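Local coordinates for uncharacterized periplasmic protein (Bacteroides vulgatus ATCC 8482, PDB 3ELG) that is of unknown function but has a BLIP-like fold, belongs to a PepSY-like family and may serve in protein binding or inhibition, at residues Arg18-Ile21 with Gly22-Ser26. Numbering follows the deposited sequence. Where two conformers were deposited one is given.
Sequences REMI and GKHFS
The selenium of M20 meets the ring of F25 at its edge, with SE 3.7 Å from CE2 of F25 and lying practically in the ring plane, 85° off the ring normal. This is a Met-aromatic contact between residues five apart, where helix 15-24 gives way to loop at F25. M20, selenomethionine in the crystal, reaches it because CG stands anti to the backbone N (chi1 -177°) and the chain then bends at chi2, turning SE toward the F25 ring edge; CE follows, 4.0 Å from CE2 of F25. F25 is the first residue to leave helical geometry, yet its amide still closes the last turn, F25 N to I21 O at 3.0 Å. That donor sits well above the carbonyl plane of I21, 37° out of it. Alongside, CG2 of I21 approaches CB of F25 loosely, at 4.4 Å. This is the packed side: I21 and F25 are buried, and together with M20 they lie on strand 54-57 through L55 and F57, while W63 and I66 of strand 63-67 touch M20, and I66 also touches F25.

H24 stands at the boundary. H24 N bonds to M20 O at 3.0 Å, CD2 of its imidazole comes to 3.5 Å from that same M20 O, near the ring plane, and the ring also meets F77, planes at about 60°. CG of K23 rests over one face of the H24 ring, after which the extended lysine chain heads away. E19, G22 and K23 form the loose, exposed side; K23 N bonds to E19 O (2.9 Å) and G22 N to R18 O. The chemistry implies that main-chain bonds four residues apart hold the whole turn, whereas its sides differ in their side chains: M20, I21 and F25 make apolar contacts toward the antiparallel sheet, and E19, G22 and K23 add few across the turn.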
loop_
_atom_site.group_PDB
_atom_site.type_symbol
_atom_site.label_atom_id
_atom_site.label_comp_id
_atom_site.label_asym_id
_atom_site.label_seq_id
_atom_site.Cartn_x
_atom_site.Cartn_y
_atom_site.Cartn_z
ATOM N N ARG A 18 10.565 6.534 4.655
ATOM C CA ARG A 18 10.570 7.060 6.031
ATOM C C ARG A 18 9.685 8.289 6.087
ATOM O O ARG A 18 8.896 8.469 7.007
ATOM C CB ARG A 18 11.987 7.380 6.504
ATOM C CG ARG A 18 12.650 6.303 7.243
ATOM C CD ARG A 18 14.071 6.789 7.623
ATOM N NE ARG A 18 14.973 6.445 6.534
ATOM C CZ ARG A 18 16.214 6.903 6.411
ATOM N NH1 ARG A 18 16.681 7.796 7.274
ATOM N NH2 ARG A 18 16.968 6.470 5.426
ATOM N N GLU A 19 9.797 9.130 5.063
ATOM C CA GLU A 19 9.018 10.377 5.023
ATOM C C GLU A 19 7.522 10.061 4.895
ATOM O O GLU A 19 6.664 10.676 5.568
ATOM C CB GLU A 19 9.481 11.282 3.878
ATOM C CG GLU A 19 10.883 11.876 4.059
ATOM C CD GLU A 19 11.020 12.931 5.174
ATOM O OE1 GLU A 19 10.013 13.339 5.804
ATOM O OE2 GLU A 19 12.171 13.360 5.406
HETATM N N MSE A 20 7.218 9.080 4.045
HETATM C CA MSE A 20 5.847 8.678 3.792
HETATM C C MSE A 20 5.203 8.212 5.099
HETATM O O MSE A 20 4.076 8.596 5.427
HETATM C CB MSE A 20 5.745 7.608 2.692
HETATM C CG MSE A 20 4.322 7.160 2.304
HETATM SE SE MSE A 20 3.429 6.013 3.621
HETATM C CE MSE A 20 2.781 4.684 2.362
ATOM N N ILE A 21 5.942 7.424 5.870
ATOM C CA ILE A 21 5.438 6.845 7.116
ATOM C C ILE A 21 5.252 7.946 8.144
ATOM O O ILE A 21 4.269 7.974 8.903
ATOM C CB ILE A 21 6.362 5.771 7.667
ATOM C CG1 ILE A 21 6.359 4.579 6.724
ATOM C CG2 ILE A 21 5.909 5.350 9.056
ATOM C CD1 ILE A 21 7.535 3.630 6.865
ATOM N N GLY A 22 6.208 8.857 8.172
ATOM C CA GLY A 22 6.150 9.975 9.126
ATOM C C GLY A 22 5.012 10.950 8.851
ATOM O O GLY A 22 4.445 11.532 9.769
ATOM N N LYS A 23 4.657 11.104 7.592
ATOM C CA LYS A 23 3.654 12.064 7.171
ATOM C C LYS A 23 2.264 11.484 7.366
ATOM O O LYS A 23 1.356 12.148 7.890
ATOM C CB LYS A 23 3.894 12.514 5.717
ATOM C CG LYS A 23 2.856 13.457 5.180
ATOM C CD LYS A 23 3.259 13.995 3.809
ATOM C CE LYS A 23 2.262 15.009 3.285
ATOM N NZ LYS A 23 2.624 15.495 1.904
ATOM N N HIS A 24 2.096 10.236 6.942
ATOM C CA HIS A 24 0.782 9.667 6.769
ATOM C C HIS A 24 0.324 8.681 7.837
ATOM O O HIS A 24 -0.883 8.370 7.907
ATOM C CB HIS A 24 0.661 9.026 5.422
ATOM C CG HIS A 24 0.740 9.992 4.295
ATOM N ND1 HIS A 24 -0.258 10.917 4.045
ATOM C CD2 HIS A 24 1.722 10.238 3.399
ATOM C CE1 HIS A 24 0.112 11.682 3.035
ATOM N NE2 HIS A 24 1.296 11.276 2.612
ATOM N N PHE A 25 1.286 8.211 8.638
ATOM C CA PHE A 25 1.090 7.215 9.706
ATOM C C PHE A 25 1.762 7.633 11.005
ATOM O O PHE A 25 2.404 6.843 11.724
ATOM C CB PHE A 25 1.539 5.805 9.213
ATOM C CG PHE A 25 0.750 5.332 8.029
ATOM C CD1 PHE A 25 -0.501 4.789 8.191
ATOM C CD2 PHE A 25 1.212 5.525 6.746
ATOM C CE1 PHE A 25 -1.249 4.411 7.136
ATOM C CE2 PHE A 25 0.451 5.170 5.638
ATOM C CZ PHE A 25 -0.774 4.591 5.826
ATOM N N SER A 26 1.607 8.917 11.335
ATOM C CA SER A 26 2.256 9.464 12.517
ATOM C C SER A 26 1.619 8.949 13.805
ATOM O O SER A 26 2.145 9.168 14.879
ATOM C CB SER A 26 2.202 10.993 12.529
ATOM O OG SER A 26 0.855 11.436 12.465
#